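Local coordinates for protein pectate lyase (Paenibacillus sp. 0602, PDB 5GT5) that cleaves polygalacturonate and probably also methylated pectin by beta-elimination, most likely with calcium as cofactor, as a secreted polysaccharide lyase of family 1, at residues A[81-86]-A[205-210]; A[136-141]-A[218-223]; A[287-292]-A[417-422]. The protein carries 1 engineered substitution. One frame throughout, in Å; residues are numbered along the deposited sequence.

Contact 1. Residues A[81-86]-A[205-210]; sequences LTHPVL and TRQINE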
# COMPACT_ATOMS: atom_id res chain seq x y z
N LEU A 81 9.70 -35.51 9.11
CA LEU A 81 9.50 -36.70 9.93
C LEU A 81 9.35 -37.98 9.14
O LEU A 81 9.50 -39.06 9.71
CB LEU A 81 8.24 -36.53 10.78
CG LEU A 81 8.18 -35.23 11.58
CD1 LEU A 81 6.84 -35.02 12.32
CD2 LEU A 81 9.36 -35.19 12.54
N THR A 82 9.02 -37.89 7.85
CA THR A 82 8.63 -39.09 7.09
C THR A 82 9.18 -39.24 5.68
O THR A 82 9.43 -40.36 5.24
CB THR A 82 7.08 -39.22 6.96
OG1 THR A 82 6.60 -37.99 6.38
CG2 THR A 82 6.41 -39.47 8.33
N HIS A 83 9.39 -38.15 4.94
CA HIS A 83 9.84 -38.33 3.57
C HIS A 83 11.33 -38.68 3.54
O HIS A 83 12.13 -37.93 4.10
CB HIS A 83 9.58 -37.10 2.68
CG HIS A 83 9.57 -37.42 1.22
ND1 HIS A 83 10.71 -37.84 0.54
CD2 HIS A 83 8.56 -37.44 0.32
CE1 HIS A 83 10.38 -38.08 -0.72
NE2 HIS A 83 9.09 -37.85 -0.87
N PRO A 84 11.68 -39.80 2.90
CA PRO A 84 13.09 -40.21 2.93
C PRO A 84 14.07 -39.16 2.37
O PRO A 84 15.18 -39.03 2.87
CB PRO A 84 13.11 -41.49 2.09
CG PRO A 84 11.89 -41.43 1.22
CD PRO A 84 10.85 -40.72 2.09
N VAL A 85 13.64 -38.39 1.37
CA VAL A 85 14.52 -37.39 0.78
C VAL A 85 14.66 -36.22 1.74
O VAL A 85 15.76 -35.75 1.99
CB VAL A 85 14.00 -36.92 -0.58
CG1 VAL A 85 14.80 -35.73 -1.09
CG2 VAL A 85 14.05 -38.06 -1.60
N LEU A 86 13.54 -35.74 2.27
CA LEU A 86 13.55 -34.56 3.12
C LEU A 86 14.24 -34.82 4.45
O LEU A 86 14.79 -33.89 5.05
CB LEU A 86 12.12 -34.02 3.31
CG LEU A 86 11.40 -33.61 2.02
CD1 LEU A 86 10.03 -33.03 2.37
CD2 LEU A 86 12.22 -32.55 1.30
N THR A 205 5.03 -41.27 -4.78
CA THR A 205 5.35 -42.70 -4.84
C THR A 205 6.61 -43.04 -4.04
O THR A 205 6.64 -44.06 -3.34
CB THR A 205 5.51 -43.12 -6.29
OG1 THR A 205 4.26 -42.93 -6.96
CG2 THR A 205 5.94 -44.61 -6.39
N ARG A 206 7.62 -42.17 -4.10
CA ARG A 206 8.80 -42.37 -3.29
C ARG A 206 8.48 -42.37 -1.80
O ARG A 206 8.99 -43.20 -1.05
CB ARG A 206 9.88 -41.34 -3.59
CG ARG A 206 10.73 -41.73 -4.79
CD ARG A 206 11.69 -40.62 -5.20
NE ARG A 206 11.01 -39.73 -6.10
CZ ARG A 206 11.44 -38.51 -6.43
NH1 ARG A 206 12.58 -38.04 -5.92
NH2 ARG A 206 10.73 -37.76 -7.27
N GLN A 207 7.58 -41.48 -1.37
CA GLN A 207 7.18 -41.50 0.03
C GLN A 207 6.47 -42.82 0.39
O GLN A 207 6.74 -43.42 1.43
CB GLN A 207 6.24 -40.31 0.30
CG GLN A 207 5.53 -40.32 1.67
CD GLN A 207 6.49 -40.03 2.78
OE1 GLN A 207 6.63 -38.88 3.20
NE2 GLN A 207 7.21 -41.06 3.24
N ILE A 208 5.53 -43.24 -0.45
CA ILE A 208 4.77 -44.44 -0.15
C ILE A 208 5.66 -45.70 -0.19
O ILE A 208 5.54 -46.57 0.68
CB ILE A 208 3.53 -44.58 -1.04
CG1 ILE A 208 2.31 -43.88 -0.40
CG2 ILE A 208 3.09 -46.04 -1.13
CD1 ILE A 208 2.46 -42.39 -0.19
N ASN A 209 6.59 -45.76 -1.14
CA ASN A 209 7.49 -46.92 -1.21
C ASN A 209 8.30 -47.11 0.06
O ASN A 209 8.48 -48.26 0.54
CB ASN A 209 8.43 -46.81 -2.41
CG ASN A 209 7.76 -47.11 -3.71
OD1 ASN A 209 6.63 -47.62 -3.76
ND2 ASN A 209 8.46 -46.78 -4.81
N GLU A 210 8.77 -46.01 0.64
CA GLU A 210 9.52 -46.09 1.89
C GLU A 210 8.67 -46.73 2.98
O GLU A 210 9.14 -47.60 3.74
CB GLU A 210 10.00 -44.69 2.31
CG GLU A 210 10.78 -44.61 3.63
CD GLU A 210 12.14 -45.29 3.57
OE1 GLU A 210 12.77 -45.31 2.48
OE2 GLU A 210 12.57 -45.82 4.63

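Contact 2. Residues A[136-141]-A[218-223]; sequences WEWDES and YPMYNY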
# COMPACT_ATOMS: atom_id res chain seq x y z
N TRP A 136 6.33 -31.54 0.45
CA TRP A 136 5.26 -32.36 1.02
C TRP A 136 5.86 -33.63 1.60
O TRP A 136 6.81 -34.17 1.04
CB TRP A 136 4.20 -32.72 -0.03
CG TRP A 136 3.11 -33.68 0.48
CD1 TRP A 136 1.92 -33.34 1.06
CD2 TRP A 136 3.17 -35.11 0.45
NE1 TRP A 136 1.22 -34.49 1.39
CE2 TRP A 136 1.96 -35.59 1.03
CE3 TRP A 136 4.12 -36.04 -0.01
CZ2 TRP A 136 1.69 -36.95 1.16
CZ3 TRP A 136 3.85 -37.39 0.11
CH2 TRP A 136 2.66 -37.83 0.70
N GLU A 137 5.30 -34.12 2.71
CA GLU A 137 5.56 -35.47 3.21
C GLU A 137 4.30 -35.98 3.85
O GLU A 137 3.39 -35.22 4.14
CB GLU A 137 6.75 -35.51 4.17
CG GLU A 137 6.47 -34.83 5.52
CD GLU A 137 7.60 -35.06 6.51
OE1 GLU A 137 8.68 -35.56 6.10
OE2 GLU A 137 7.39 -34.73 7.70
N TRP A 138 4.23 -37.30 4.02
CA TRP A 138 3.11 -37.98 4.65
C TRP A 138 2.97 -37.58 6.12
O TRP A 138 3.96 -37.43 6.84
CB TRP A 138 3.36 -39.48 4.48
CG TRP A 138 2.38 -40.41 5.16
CD1 TRP A 138 2.51 -40.96 6.40
CD2 TRP A 138 1.14 -40.90 4.62
NE1 TRP A 138 1.43 -41.78 6.67
CE2 TRP A 138 0.58 -41.77 5.59
CE3 TRP A 138 0.46 -40.72 3.41
CZ2 TRP A 138 -0.65 -42.43 5.41
CZ3 TRP A 138 -0.76 -41.40 3.20
CH2 TRP A 138 -1.30 -42.24 4.21
N ASP A 139 1.73 -37.44 6.57
CA ASP A 139 1.48 -37.06 7.95
C ASP A 139 1.04 -38.22 8.85
O ASP A 139 -0.14 -38.60 8.84
CB ASP A 139 0.41 -35.98 8.01
CG ASP A 139 -0.01 -35.66 9.41
OD1 ASP A 139 0.83 -35.81 10.35
OD2 ASP A 139 -1.20 -35.29 9.59
N GLU A 140 1.97 -38.73 9.66
CA GLU A 140 1.60 -39.60 10.76
C GLU A 140 1.26 -38.83 12.04
O GLU A 140 0.30 -39.19 12.75
CB GLU A 140 2.71 -40.58 11.07
CG GLU A 140 2.90 -41.65 10.00
CD GLU A 140 1.86 -42.76 10.04
OE1 GLU A 140 1.28 -43.03 11.14
OE2 GLU A 140 1.61 -43.39 8.97
N SER A 141 2.04 -37.79 12.34
CA SER A 141 1.94 -37.10 13.63
C SER A 141 0.56 -36.58 13.96
O SER A 141 0.08 -36.72 15.11
CB SER A 141 2.96 -35.95 13.67
OG SER A 141 2.94 -35.32 14.93
N TYR A 218 5.02 -46.84 10.54
CA TYR A 218 4.05 -45.82 10.10
C TYR A 218 2.65 -46.30 10.40
O TYR A 218 1.98 -46.90 9.55
CB TYR A 218 4.24 -45.55 8.60
CG TYR A 218 5.67 -45.17 8.26
CD1 TYR A 218 6.10 -43.85 8.35
CD2 TYR A 218 6.59 -46.14 7.87
CE1 TYR A 218 7.41 -43.51 8.06
CE2 TYR A 218 7.89 -45.81 7.58
CZ TYR A 218 8.30 -44.50 7.67
OH TYR A 218 9.60 -44.16 7.38
N PRO A 219 2.18 -46.06 11.63
CA PRO A 219 0.91 -46.69 12.08
C PRO A 219 -0.33 -46.36 11.23
O PRO A 219 -1.13 -47.27 10.97
CB PRO A 219 0.74 -46.17 13.50
CG PRO A 219 2.11 -45.71 13.93
CD PRO A 219 2.87 -45.33 12.71
N MET A 220 -0.48 -45.11 10.79
CA MET A 220 -1.62 -44.79 9.95
C MET A 220 -1.55 -45.50 8.60
O MET A 220 -2.53 -46.10 8.17
CB MET A 220 -1.71 -43.27 9.74
CG MET A 220 -2.87 -42.89 8.84
SD MET A 220 -2.87 -41.10 8.73
CE MET A 220 -4.05 -40.88 7.44
N TYR A 221 -0.41 -45.38 7.93
CA TYR A 221 -0.21 -46.08 6.67
C TYR A 221 -0.46 -47.58 6.83
O TYR A 221 -1.20 -48.21 6.03
CB TYR A 221 1.20 -45.81 6.14
CG TYR A 221 1.44 -46.50 4.81
CD1 TYR A 221 0.95 -45.96 3.64
CD2 TYR A 221 2.11 -47.73 4.75
CE1 TYR A 221 1.12 -46.61 2.42
CE2 TYR A 221 2.31 -48.37 3.54
CZ TYR A 221 1.82 -47.80 2.38
OH TYR A 221 1.97 -48.44 1.17
N ASN A 222 0.10 -48.14 7.90
CA ASN A 222 -0.08 -49.57 8.18
C ASN A 222 -1.56 -49.93 8.35
O ASN A 222 -2.06 -50.89 7.77
CB ASN A 222 0.74 -49.96 9.41
CG ASN A 222 0.83 -51.46 9.63
OD1 ASN A 222 1.09 -52.23 8.71
ND2 ASN A 222 0.59 -51.88 10.87
N TYR A 223 -2.30 -49.10 9.09
CA TYR A 223 -3.72 -49.33 9.27
C TYR A 223 -4.48 -49.27 7.94
O TYR A 223 -5.35 -50.10 7.67
CB TYR A 223 -4.27 -48.30 10.25
CG TYR A 223 -5.72 -48.49 10.52
CD1 TYR A 223 -6.18 -49.55 11.29
CD2 TYR A 223 -6.67 -47.61 9.98
CE1 TYR A 223 -7.54 -49.72 11.53
CE2 TYR A 223 -8.04 -47.78 10.22
CZ TYR A 223 -8.46 -48.84 10.96
OH TYR A 223 -9.82 -49.00 11.19

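Contact 3. Residues A[287-292]-A[417-422]; sequences AYNIIM and STLNAR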
# COMPACT_ATOMS: atom_id res chain seq x y z
N ALA A 287 -11.76 -13.99 -8.34
CA ALA A 287 -11.18 -14.96 -9.26
C ALA A 287 -11.89 -14.83 -10.60
O ALA A 287 -13.12 -14.86 -10.68
CB ALA A 287 -11.30 -16.36 -8.73
N TYR A 288 -11.11 -14.64 -11.66
CA TYR A 288 -11.68 -14.66 -13.00
C TYR A 288 -10.84 -15.50 -13.94
O TYR A 288 -9.62 -15.57 -13.81
CB TYR A 288 -11.90 -13.24 -13.55
CG TYR A 288 -10.67 -12.39 -13.90
CD1 TYR A 288 -10.06 -11.57 -12.94
CD2 TYR A 288 -10.16 -12.35 -15.21
CE1 TYR A 288 -9.01 -10.74 -13.27
CE2 TYR A 288 -9.07 -11.52 -15.55
CZ TYR A 288 -8.50 -10.75 -14.57
OH TYR A 288 -7.44 -9.92 -14.88
N ASN A 289 -11.49 -16.17 -14.88
CA ASN A 289 -10.78 -17.00 -15.85
C ASN A 289 -9.82 -17.96 -15.17
O ASN A 289 -8.66 -18.09 -15.57
CB ASN A 289 -10.00 -16.14 -16.86
CG ASN A 289 -10.90 -15.36 -17.84
OD1 ASN A 289 -10.45 -14.34 -18.37
ND2 ASN A 289 -12.11 -15.83 -18.10
N ILE A 290 -10.31 -18.63 -14.12
CA ILE A 290 -9.53 -19.72 -13.51
C ILE A 290 -10.16 -21.06 -13.84
O ILE A 290 -11.32 -21.10 -14.27
CB ILE A 290 -9.32 -19.57 -11.97
CG1 ILE A 290 -10.64 -19.68 -11.19
CG2 ILE A 290 -8.58 -18.23 -11.68
CD1 ILE A 290 -10.42 -19.94 -9.69
N ILE A 291 -9.40 -22.13 -13.66
CA ILE A 291 -9.88 -23.50 -13.85
C ILE A 291 -9.68 -24.27 -12.56
O ILE A 291 -8.56 -24.25 -12.01
CB ILE A 291 -9.10 -24.21 -14.96
CG1 ILE A 291 -9.33 -23.48 -16.29
CG2 ILE A 291 -9.54 -25.68 -15.09
CD1 ILE A 291 -8.53 -24.06 -17.42
N MET A 292 -10.74 -24.90 -12.05
CA MET A 292 -10.59 -25.84 -10.94
C MET A 292 -10.95 -27.18 -11.54
O MET A 292 -12.12 -27.45 -11.80
CB MET A 292 -11.58 -25.55 -9.80
CG MET A 292 -11.57 -24.12 -9.26
SD MET A 292 -12.90 -24.00 -8.02
CE MET A 292 -13.10 -22.22 -7.90
N SER A 417 -15.40 -20.82 -22.40
CA SER A 417 -15.45 -22.01 -23.28
C SER A 417 -14.14 -22.36 -23.95
O SER A 417 -13.95 -23.51 -24.36
CB SER A 417 -16.54 -21.88 -24.36
OG SER A 417 -16.23 -20.83 -25.27
N THR A 418 -13.23 -21.41 -24.02
CA THR A 418 -11.93 -21.68 -24.65
C THR A 418 -10.79 -21.58 -23.64
O THR A 418 -9.61 -21.61 -23.99
CB THR A 418 -11.71 -20.72 -25.84
OG1 THR A 418 -11.88 -19.37 -25.41
CG2 THR A 418 -12.70 -21.04 -26.96
N LEU A 419 -11.16 -21.48 -22.37
CA LEU A 419 -10.16 -21.20 -21.33
C LEU A 419 -9.26 -22.40 -21.05
O LEU A 419 -8.06 -22.25 -20.85
CB LEU A 419 -10.90 -20.80 -20.05
CG LEU A 419 -10.01 -20.31 -18.90
CD1 LEU A 419 -9.33 -19.03 -19.28
CD2 LEU A 419 -10.83 -20.08 -17.64
N ASN A 420 -9.82 -23.61 -21.05
CA ASN A 420 -8.98 -24.78 -20.82
C ASN A 420 -7.91 -24.93 -21.88
O ASN A 420 -6.74 -25.20 -21.56
CB ASN A 420 -9.80 -26.06 -20.74
CG ASN A 420 -9.02 -27.18 -20.09
OD1 ASN A 420 -8.96 -27.27 -18.87
ND2 ASN A 420 -8.41 -28.04 -20.91
N ALA A 421 -8.30 -24.73 -23.14
CA ALA A 421 -7.33 -24.81 -24.23
C ALA A 421 -6.25 -23.74 -24.08
O ALA A 421 -5.06 -24.02 -24.27
CB ALA A 421 -8.03 -24.65 -25.58
N ARG A 422 -6.64 -22.52 -23.72
CA ARG A 422 -5.67 -21.42 -23.56
C ARG A 422 -4.69 -21.67 -22.43
O ARG A 422 -3.48 -21.46 -22.61
CB ARG A 422 -6.39 -20.09 -23.36
CG ARG A 422 -5.42 -18.89 -23.12
CD ARG A 422 -4.66 -18.58 -24.41
NE ARG A 422 -3.63 -17.54 -24.26
CZ ARG A 422 -2.41 -17.76 -23.81
NH1 ARG A 422 -2.03 -18.97 -23.45
NH2 ARG A 422 -1.56 -16.73 -23.73

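Contact 1. Residues A[81-86]-A[205-210]
The imidazole of H83 turns one face to the backbone of helix 203-212, with Q207 CA over it and Q207 CB 3.7 Å from H83 CD2; R206 CB approaches the same ring obliquely. At the ring's edge, in its plane, V85 N donates to H83 ND1 at 3.1 Å, and on the other nitrogen NE2 pairs with the carbonyl of W203. The amide of Q207 is the second flat group, its plane 62° from the imidazole. The bond from Q207 NE2 to T82 O (3.1 Å) leaves in the amide plane and is nearly straight, 170° at the hydrogen, yet it reaches the T82 carbonyl from above its plane. H83 is thus the N-cap of helix 84-89, its side chain closing the first turn through V85 N while its ring packs on the neighbouring helix. Q207 OE1 lies 3.3 Å from H83 CA, and its hydrogen-bond partner is W138 N. The bend at chi2 (71°) swings Q207 CD toward T82 and H83, which brings the amide to the T82 carbonyl. One turn on from R206 in helix 203-212, the E210 side chain and the P84 ring pass alongside, running opposite ways, P84 CG resting 3.9 Å from E210 CB.

Contact 2. Residues A[136-141]-A[218-223]
E140 reaches M220 and Y221 with a chain bent at chi2. CB carries CG away from the carbonyl carbon (chi1 -70°), and CG lies at the edge of the W138 ring, in its plane, and also near the edge of the Y218 ring. The bend at chi2 places E140 CD 3.4 Å from M220 N. The two oxygens then divide the first N-H groups of helix 219-225: E140 OE1 takes M220 N at 2.7 Å and E140 OE2 takes Y221 N at 3.0 Å, each through its syn lone pair. E140 OE2 also accepts W138 NE1 at 2.8 Å, from above the carboxylate plane. Three N-H groups therefore fix the carboxylate, whose negative charge probably interacts favourably with the helix N-terminus. An alanine here would remove the carboxylate and would probably leave M220 N, Y221 N and W138 NE1 without this acceptor.

Beside it, Y221 turns its edge to the W138 face in a T-shaped stack, planes at 85° and centroids 5.9 Å apart. M220 SD makes an oblique Met-aromatic contact with the six-membered ring of W138, 5.2 Å from its centroid.

The loop after strand 131-133 thus meets the start of helix 219-225, with W138 also touching M211 of helix 203-212 and I236 of helix 233-241, while Y221 touches I208 and I236 of those same two helices.

Contact 3. Residues A[287-292]-A[417-422]
L419 and I291 meet through side chains set by their first torsions. L419 CG stands anti to its backbone N (chi1 -173°), while I291 CG1 stands anti to its carbonyl carbon (chi1 -62°). The two side chains lie alongside each other, pointing opposite ways, I291 CG1 coming to 4.0 Å from L419 CD2. L419 CD2 also presses on the bend between the two short strands: it is 3.4 Å from N289 C and 3.6 Å from I290 O. The other methyl, L419 CD1, lies 3.8 Å from N289 CB. Past the leucine, I291 CD1 touches N420 twice, at CA and at OD1, both 3.5 Å away, the two side chains crossing at about a right angle. Van der Waals packing makes the contact, partly against carbonyl oxygens, and N289 spends its amide elsewhere, OD1 on D414 N and ND2 on the K338 carbonyl.

N289, with a left-handed backbone conformation, forms the turn between strands 284-288 and 291-293 in the parallel beta-helix of this lyase family. Strand 262-271 runs parallel to both, strand 340-342 pairs with 291-293, and the short helix 419-423, the last in the chain, packs against the turn from outside the coil.

Contacts 1 and 2 belong to one region, their centres 10 Å apart, and their segments alternate along the chain. The loop 136-141 joins them: T82 OG1 is 2.7 Å from W138 O, a probable hydrogen bond, and L81 N is 2.8 Å from E137 OE2. Helices 203-212 and 219-225 are consecutive. Contact 3 stands apart, about 34 Å from contact 1 and 35 Å from contact 2 between centres. Contact 2 lies at some remove from the probable calcium site, the D139 side chain about 10 Å from that of D174, too far to share a metal ion with it; in contact 3, I290 lies about 11 Å from the likely catalytic R276, side chain to side chain.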